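Local atomic coordinates of PKD domain (Vibrio anguillarum, PDB entry 6AEM), a protein that binds calcium as a polycystic-kidney-disease domain of the Vibrio anguillarum protease Epp, its role within the protease being unknown. Residues 8-13 with 76-81; 14-19 with 82-87. All blocks are in the same frame, centred on the assembly; numbering follows the deposited sequence.

Interaction 1. Residues 8-13 with 76-81; sequences PVANFE and NTTTRT
Asn76, Thr78 and Arg80 each reach from strand 75-84 to a carbonyl oxygen of residues 8-13. The amide of Asn76 is the first donor. Its ND2 lies 2.7 Å from Pro8 O, the N-H points almost straight at the oxygen (170°), and the oxygen sits in the amide plane. The hydroxyl of Thr78 is the second. With chi1 at -65°, OG1 lies beside its own backbone N and anti to the carbonyl carbon. It donates to Ala10 O at 2.7 Å, from above the carbonyl plane. Arg80 supplies two donors. NE gives a bent bond of 2.8 Å to Phe12 O. In the Asn11 conformer described, NH2 reaches OD1 at 3.0 Å, in the carbonyl plane and on a lone pair. With the NE bond this would fix the turn of the guanidinium.

Residues 8-13 lead into strand 12-17 of one sheet of the PKD beta-sandwich, a fold of the E-set clan, and 76-81 belong to strand 75-84 of the other. The two segments run in nearly the same direction. All four donors across the contact are side chains, while the backbones bond to neighbours elsewhere in the chain: Glu13 pairs with Phe24, and Thr78 with Leu66.

Van der Waals packing centres on Phe12. Arg80 CD lies over one face of the ring, 4.1 Å from its centroid in a CH-pi contact, with CG near CZ. The guanidinium stands steeply to the ring, and any cation-pi attraction is weak. Thr78 O meets the ring edge in plane, 3.5 Å from CE2. Trp39 makes an edge-to-face contact with the same ring. Ala10 CB points at the opposing strand and packs 3.6 Å from Thr78 OG1. The buried Pro8 ring packs on Val68, Asp70 and Asp29; the two aspartates belong to the calcium site.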
ATOM      1  N   PRO A   8      -9.552   8.985  -6.416  1.00 11.91           N
ATOM      2  CA  PRO A   8      -8.453   9.240  -5.486  1.00 10.73           C
ATOM      3  C   PRO A   8      -7.120   8.819  -6.075  1.00 10.98           C
ATOM      4  O   PRO A   8      -7.019   8.024  -7.013  1.00 12.11           O
ATOM      5  CB  PRO A   8      -8.848   8.382  -4.266  1.00 11.26           C
ATOM      6  CG  PRO A   8      -9.638   7.249  -4.863  1.00 12.20           C
ATOM      7  CD  PRO A   8     -10.428   7.884  -5.979  1.00 11.87           C
ATOM      8  N   VAL A   9      -6.080   9.365  -5.468  1.00 10.51           N
ATOM      9  CA  VAL A   9      -4.688   9.088  -5.837  1.00 11.54           C
ATOM     10  C   VAL A   9      -4.112   8.088  -4.840  1.00 11.31           C
ATOM     11  O   VAL A   9      -4.057   8.364  -3.646  1.00 11.68           O
ATOM     12  CB  VAL A   9      -3.839  10.368  -5.826  1.00 13.32           C
ATOM     13  CG1 VAL A   9      -2.393  10.047  -6.170  1.00 15.43           C
ATOM     14  CG2 VAL A   9      -4.397  11.407  -6.781  1.00 14.61           C
ATOM     15  N   ALA A  10      -3.721   6.916  -5.321  1.00 11.52           N
ATOM     16  CA  ALA A  10      -3.062   5.887  -4.522  1.00 11.96           C
ATOM     17  C   ALA A  10      -1.559   5.974  -4.744  1.00 12.77           C
ATOM     18  O   ALA A  10      -1.089   5.928  -5.884  1.00 12.92           O
ATOM     19  CB  ALA A  10      -3.532   4.486  -4.891  1.00 12.44           C
ATOM     20  N   ASN A  11      -0.809   6.166  -3.668  1.00 13.92           N
ATOM     21  CA  ASN A  11       0.640   6.164  -3.781  0.57 13.94           C
ATOM     22  C   ASN A  11       1.263   5.906  -2.426  1.00 13.88           C
ATOM     23  O   ASN A  11       0.663   6.173  -1.390  1.00 14.66           O
ATOM     24  CB  ASN A  11       1.164   7.479  -4.331  0.57 15.95           C
ATOM     25  CG  ASN A  11       2.613   7.391  -4.703  0.57 18.47           C
ATOM     26  OD1 ASN A  11       3.142   6.305  -4.982  0.57 20.65           O
ATOM     27  ND2 ASN A  11       3.275   8.528  -4.714  0.57 19.27           N
ATOM     28  N   PHE A  12       2.492   5.387  -2.461  1.00 12.63           N
ATOM     29  CA  PHE A  12       3.198   5.010  -1.249  1.00 12.84           C
ATOM     30  C   PHE A  12       4.670   4.835  -1.573  1.00 13.27           C
ATOM     31  O   PHE A  12       5.068   4.754  -2.736  1.00 14.01           O
ATOM     32  CB  PHE A  12       2.577   3.746  -0.612  1.00 13.25           C
ATOM     33  CG  PHE A  12       2.700   2.499  -1.469  1.00 13.21           C
ATOM     34  CD1 PHE A  12       3.788   1.647  -1.317  1.00 13.36           C
ATOM     35  CD2 PHE A  12       1.722   2.168  -2.396  1.00 13.28           C
ATOM     36  CE1 PHE A  12       3.913   0.500  -2.111  1.00 14.33           C
ATOM     37  CE2 PHE A  12       1.831   1.032  -3.161  1.00 13.67           C
ATOM     38  CZ  PHE A  12       2.928   0.201  -3.015  1.00 13.93           C
ATOM     39  N   GLU A  13       5.455   4.735  -0.513  1.00 14.11           N
ATOM     40  CA  GLU A  13       6.851   4.363  -0.568  1.00 15.37           C
ATOM     41  C   GLU A  13       7.081   3.358   0.538  1.00 16.54           C
ATOM     42  O   GLU A  13       6.489   3.467   1.612  1.00 18.63           O
ATOM     43  CB  GLU A  13       7.696   5.593  -0.321  1.00 16.54           C
ATOM     44  CG  GLU A  13       9.193   5.370  -0.247  1.00 17.59           C
ATOM     45  CD  GLU A  13       9.980   6.679  -0.097  1.00 18.86           C
ATOM     46  OE1 GLU A  13       9.427   7.754  -0.383  1.00 20.34           O
ATOM     47  OE2 GLU A  13      11.198   6.679   0.297  1.00 20.72           O
ATOM     48  N   ASN A  76      -8.775   3.649  -6.745  1.00  9.43           N
ATOM     49  CA  ASN A  76      -7.607   3.547  -7.603  1.00  9.61           C
ATOM     50  C   ASN A  76      -6.632   2.618  -6.897  1.00  9.30           C
ATOM     51  O   ASN A  76      -6.604   2.561  -5.659  1.00  9.58           O
ATOM     52  CB  ASN A  76      -6.931   4.888  -7.928  1.00 11.65           C
ATOM     53  CG  ASN A  76      -7.317   5.449  -9.318  1.00 13.57           C
ATOM     54  OD1 ASN A  76      -7.461   4.729 -10.330  1.00 13.87           O
ATOM     55  ND2 ASN A  76      -7.446   6.775  -9.372  1.00 14.73           N
ATOM     56  N   THR A  77      -5.826   1.940  -7.698  1.00  8.78           N
ATOM     57  CA  THR A  77      -4.854   0.971  -7.204  1.00  8.73           C
ATOM     58  C   THR A  77      -3.487   1.332  -7.757  1.00  8.40           C
ATOM     59  O   THR A  77      -3.332   1.534  -8.958  1.00  8.99           O
ATOM     60  CB  THR A  77      -5.204  -0.475  -7.631  1.00  9.67           C
ATOM     61  OG1 THR A  77      -6.500  -0.811  -7.150  1.00 10.56           O
ATOM     62  CG2 THR A  77      -4.166  -1.504  -7.145  1.00 10.60           C
ATOM     63  N   THR A  78      -2.489   1.313  -6.887  1.00  8.50           N
ATOM     64  CA  THR A  78      -1.085   1.469  -7.272  1.00  8.72           C
ATOM     65  C   THR A  78      -0.300   0.311  -6.694  1.00  8.58           C
ATOM     66  O   THR A  78      -0.526  -0.074  -5.553  1.00  9.42           O
ATOM     67  CB  THR A  78      -0.517   2.824  -6.867  1.00 10.04           C
ATOM     68  OG1 THR A  78      -1.213   3.834  -7.599  1.00 11.20           O
ATOM     69  CG2 THR A  78       0.981   2.900  -7.150  1.00 11.30           C
ATOM     70  N   THR A  79       0.601  -0.254  -7.496  1.00  8.86           N
ATOM     71  CA  THR A  79       1.434  -1.359  -7.021  1.00  8.97           C
ATOM     72  C   THR A  79       2.903  -1.034  -7.254  1.00  8.85           C
ATOM     73  O   THR A  79       3.247  -0.296  -8.162  1.00  9.41           O
ATOM     74  CB  THR A  79       1.098  -2.727  -7.657  1.00  9.72           C
ATOM     75  OG1 THR A  79       1.648  -2.813  -8.979  1.00 10.92           O
ATOM     76  CG2 THR A  79      -0.414  -2.969  -7.724  1.00  9.95           C
ATOM     77  N   ARG A  80       3.788  -1.644  -6.459  1.00  9.27           N
ATOM     78  CA  ARG A  80       5.233  -1.479  -6.618  1.00 10.05           C
ATOM     79  C   ARG A  80       5.908  -2.799  -6.267  1.00  9.05           C
ATOM     80  O   ARG A  80       5.561  -3.421  -5.263  1.00  9.67           O
ATOM     81  CB  ARG A  80       5.823  -0.406  -5.706  1.00 12.20           C
ATOM     82  CG  ARG A  80       5.229   0.970  -5.838  1.00 14.60           C
ATOM     83  CD  ARG A  80       5.981   1.908  -4.850  1.00 15.72           C
ATOM     84  NE  ARG A  80       5.633   3.299  -5.103  1.00 17.50           N
ATOM     85  CZ  ARG A  80       6.064   3.999  -6.135  1.00 19.20           C
ATOM     86  NH1 ARG A  80       6.960   3.497  -6.970  1.00 22.94           N
ATOM     87  NH2 ARG A  80       5.630   5.246  -6.269  1.00 20.31           N
ATOM     88  N   THR A  81       6.907  -3.199  -7.072  1.00  9.29           N
ATOM     89  CA  THR A  81       7.760  -4.307  -6.642  1.00  9.76           C
ATOM     90  C   THR A  81       8.752  -3.828  -5.570  1.00 10.38           C
ATOM     91  O   THR A  81       9.161  -2.654  -5.529  1.00 10.31           O
ATOM     92  CB  THR A  81       8.503  -4.958  -7.821  1.00 10.03           C
ATOM     93  OG1 THR A  81       9.266  -3.966  -8.532  1.00 10.45           O
ATOM     94  CG2 THR A  81       7.515  -5.663  -8.754  1.00 10.60           C
TER

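Interaction 2. Residues 14-19 with 82-87; sequences LKTDGL and TQVEVP. With ZN (zinc ion), chain F.
Gly18 O accepts a hydrogen bond of 2.6 Å from a water, and the same water accepts one of 3.0 Å from Glu85 N. This water bridges the turn after strand 12-17 and the residue just after strand 75-84. Val84 CB also lies close to Gly18 O, at 3.5 Å. Gly18 has a positive phi (64°), and its CA lies 4.2 Å from Pro87 CG. The same CA makes a CA-H...O contact with Glu85 O.

Leu19 reaches the same piece of chain with one methyl. CD2 packs 3.9 Å from Val84 CG2 and also lies by Glu85 O. Farther back, the strands run almost parallel, and side chains fill the gap. Leu14 CD1 meets Thr82 CB at 3.8 Å, the two side chains crossing at about a right angle. Thr16 turns its methyl inward: CG2 slides past Thr82 OG1 and reaches Val84 CG1. Val21 packs against both Leu14 and Val84, and Val64 against Leu14 and Thr82, so both sheets of the sandwich meet here.

The Glu85 carboxylate binds a zinc ion through both oxygens, OE1 at 2.2 Å; three waters also bind the zinc, one of them at a long 2.6 Å. The side-chain contacts between the segments are largely of methyl groups. The conventional hydrogen-bond link between the two backbones passes through a water, with the CA-H...O contact beside it.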
ATOM      1  N   LEU A  14       7.974   2.406   0.288  1.00 17.21           N
ATOM      2  CA  LEU A  14       8.312   1.391   1.274  1.00 18.13           C
ATOM      3  C   LEU A  14       9.684   1.638   1.879  1.00 19.24           C
ATOM      4  O   LEU A  14      10.618   2.050   1.190  1.00 20.38           O
ATOM      5  CB  LEU A  14       8.290  -0.004   0.649  1.00 17.90           C
ATOM      6  CG  LEU A  14       6.947  -0.348   0.007  1.00 18.33           C
ATOM      7  CD1 LEU A  14       7.036  -1.700  -0.677  1.00 19.03           C
ATOM      8  CD2 LEU A  14       5.860  -0.348   1.052  1.00 18.90           C
ATOM      9  N   LYS A  15       9.781   1.341   3.160  1.00 19.99           N
ATOM     10  CA  LYS A  15      11.032   1.369   3.897  1.00 21.83           C
ATOM     11  C   LYS A  15      11.351  -0.064   4.293  1.00 21.44           C
ATOM     12  O   LYS A  15      10.578  -0.693   5.031  1.00 21.74           O
ATOM     13  CB  LYS A  15      10.875   2.268   5.126  1.00 24.91           C
ATOM     14  CG  LYS A  15      12.019   2.243   6.132  1.00 29.00           C
ATOM     15  CD  LYS A  15      11.770   3.352   7.134  1.00 32.96           C
ATOM     16  CE  LYS A  15      12.691   3.373   8.330  1.00 35.79           C
ATOM     17  NZ  LYS A  15      12.212   4.472   9.226  1.00 37.61           N
ATOM     18  N   THR A  16      12.453  -0.599   3.772  1.00 22.01           N
ATOM     19  CA  THR A  16      12.827  -1.970   4.083  1.00 23.55           C
ATOM     20  C   THR A  16      13.985  -1.998   5.078  1.00 23.19           C
ATOM     21  O   THR A  16      14.865  -1.131   5.075  1.00 23.60           O
ATOM     22  CB  THR A  16      13.180  -2.783   2.833  1.00 26.25           C
ATOM     23  OG1 THR A  16      14.361  -2.262   2.215  1.00 28.06           O
ATOM     24  CG2 THR A  16      12.034  -2.764   1.836  1.00 26.62           C
ATOM     25  N   ASP A  17      13.961  -2.996   5.952  1.00 23.84           N
ATOM     26  CA  ASP A  17      14.999  -3.196   6.971  1.00 25.34           C
ATOM     27  C   ASP A  17      15.120  -4.714   7.123  1.00 23.15           C
ATOM     28  O   ASP A  17      14.412  -5.331   7.924  1.00 22.64           O
ATOM     29  CB  ASP A  17      14.632  -2.505   8.279  1.00 29.62           C
ATOM     30  CG  ASP A  17      15.660  -2.723   9.374  1.00 33.72           C
ATOM     31  OD1 ASP A  17      16.766  -3.215   9.074  1.00 33.54           O
ATOM     32  OD2 ASP A  17      15.383  -2.358  10.543  1.00 36.98           O
ATOM     33  N   GLY A  18      15.998  -5.303   6.317  1.00 20.68           N
ATOM     34  CA  GLY A  18      16.045  -6.749   6.214  1.00 19.91           C
ATOM     35  C   GLY A  18      14.736  -7.249   5.625  1.00 19.23           C
ATOM     36  O   GLY A  18      14.305  -6.826   4.550  1.00 20.05           O
ATOM     37  N   LEU A  19      14.079  -8.151   6.339  1.00 17.93           N
ATOM     38  CA  LEU A  19      12.791  -8.660   5.904  1.00 18.83           C
ATOM     39  C   LEU A  19      11.622  -7.840   6.416  1.00 18.62           C
ATOM     40  O   LEU A  19      10.481  -8.177   6.093  1.00 20.00           O
ATOM     41  CB  LEU A  19      12.613 -10.103   6.368  1.00 20.87           C
ATOM     42  CG  LEU A  19      13.638 -11.121   5.861  1.00 22.22           C
ATOM     43  CD1 LEU A  19      13.342 -12.494   6.418  1.00 23.12           C
ATOM     44  CD2 LEU A  19      13.693 -11.193   4.347  1.00 21.83           C
ATOM     45  N   THR A  82       9.131  -4.751  -4.688  1.00 10.30           N
ATOM     46  CA  THR A  82      10.151  -4.524  -3.681  1.00 12.28           C
ATOM     47  C   THR A  82      10.975  -5.794  -3.563  1.00 13.74           C
ATOM     48  O   THR A  82      10.533  -6.891  -3.904  1.00 14.27           O
ATOM     49  CB  THR A  82       9.509  -4.124  -2.333  1.00 14.52           C
ATOM     50  OG1 THR A  82      10.522  -3.644  -1.445  1.00 16.21           O
ATOM     51  CG2 THR A  82       8.750  -5.272  -1.697  1.00 15.42           C
ATOM     52  N   GLN A  83      12.183  -5.626  -3.080  1.00 16.02           N
ATOM     53  CA  GLN A  83      13.081  -6.744  -2.843  1.00 18.51           C
ATOM     54  C   GLN A  83      13.511  -6.703  -1.389  1.00 18.02           C
ATOM     55  O   GLN A  83      13.909  -5.646  -0.884  1.00 19.40           O
ATOM     56  CB  GLN A  83      14.310  -6.683  -3.754  1.00 23.53           C
ATOM     57  CG  GLN A  83      14.002  -6.848  -5.244  1.00 29.48           C
ATOM     58  CD  GLN A  83      13.443  -5.598  -5.908  1.00 35.54           C
ATOM     59  OE1 GLN A  83      13.863  -4.471  -5.607  1.00 38.68           O
ATOM     60  NE2 GLN A  83      12.469  -5.793  -6.809  1.00 36.11           N
ATOM     61  N   VAL A  84      13.436  -7.843  -0.716  1.00 16.88           N
ATOM     62  CA  VAL A  84      13.914  -7.951   0.653  1.00 17.82           C
ATOM     63  C   VAL A  84      14.916  -9.086   0.717  1.00 19.01           C
ATOM     64  O   VAL A  84      14.784 -10.093   0.015  1.00 19.58           O
ATOM     65  CB  VAL A  84      12.794  -8.125   1.702  1.00 19.41           C
ATOM     66  CG1 VAL A  84      11.929  -6.877   1.738  1.00 21.38           C
ATOM     67  CG2 VAL A  84      11.961  -9.356   1.436  1.00 20.22           C
ATOM     68  N   GLU A  85      15.931  -8.896   1.537  1.00 19.95           N
ATOM     69  CA  GLU A  85      16.999  -9.857   1.704  1.00 22.25           C
ATOM     70  C   GLU A  85      17.159 -10.134   3.187  1.00 21.68           C
ATOM     71  O   GLU A  85      16.922  -9.263   4.019  1.00 21.98           O
ATOM     72  CB  GLU A  85      18.334  -9.280   1.207  1.00 25.93           C
ATOM     73  CG  GLU A  85      18.325  -8.803  -0.232  1.00 30.21           C
ATOM     74  CD  GLU A  85      19.425  -7.799  -0.504  1.00 33.69           C
ATOM     75  OE1 GLU A  85      20.506  -7.903   0.112  1.00 35.37           O
ATOM     76  OE2 GLU A  85      19.194  -6.876  -1.302  1.00 35.70           O
ATOM     77  N   VAL A  86      17.550 -11.362   3.507  1.00 21.91           N
ATOM     78  CA  VAL A  86      17.906 -11.648   4.902  0.63 22.27           C
ATOM     79  C   VAL A  86      19.121 -10.810   5.278  1.00 23.98           C
ATOM     80  O   VAL A  86      20.048 -10.660   4.456  1.00 26.23           O
ATOM     81  CB  VAL A  86      18.189 -13.147   5.103  0.63 23.63           C
ATOM     82  CG1 VAL A  86      17.014 -13.989   4.626  0.63 22.25           C
ATOM     83  CG2 VAL A  86      19.468 -13.557   4.399  0.63 25.90           C
ATOM     84  N   PRO A  87      19.183 -10.237   6.485  1.00 24.31           N
ATOM     85  CA  PRO A  87      20.336  -9.410   6.870  1.00 25.79           C
ATOM     86  C   PRO A  87      21.672 -10.163   6.852  1.00 25.94           C
ATOM     87  O   PRO A  87      22.731  -9.567   6.629  1.00 25.62           O
ATOM     88  CB  PRO A  87      20.032  -9.019   8.317  1.00 27.26           C
ATOM     89  CG  PRO A  87      18.582  -9.185   8.492  1.00 26.72           C
ATOM     90  CD  PRO A  87      18.135 -10.255   7.516  1.00 24.89           C
ATOM     91  OXT PRO A  87      21.742 -11.390   7.071  1.00 26.42           O
TER
HETATM   92 ZN    ZN F 104      21.374  -6.250  -1.132  1.00 71.96          ZN
HETATM   93  O   HOH W   1      16.014  -6.151   2.662  1.00 24.17           O
HETATM   94  O   HOH W   2      22.532  -7.338   0.418  1.00 33.00           O
HETATM   95  O   HOH W   3      21.858  -5.397   1.261  1.00 39.57           O
HETATM   96  O   HOH W   4      20.485  -5.465  -3.237  1.00 38.94           O

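After the N-terminal residues of the calcium site, the chain enters interaction 1 at residues 8-13 and passes straight into residues 14-19 of interaction 2. It then builds the remaining strands of both sheets. It returns in strand 75-84, where residues 76-81 close interaction 1 and residues 82-87 close interaction 2 at the C terminus. Each contact closes a loop of 62 residues. The two loops cross, because their segments alternate along the chain. Their centres lie about 19 Å apart. Together they join strand 12-17, an outer strand of one sheet, to strand 75-84, an outer strand of the other, along one side of the sandwich.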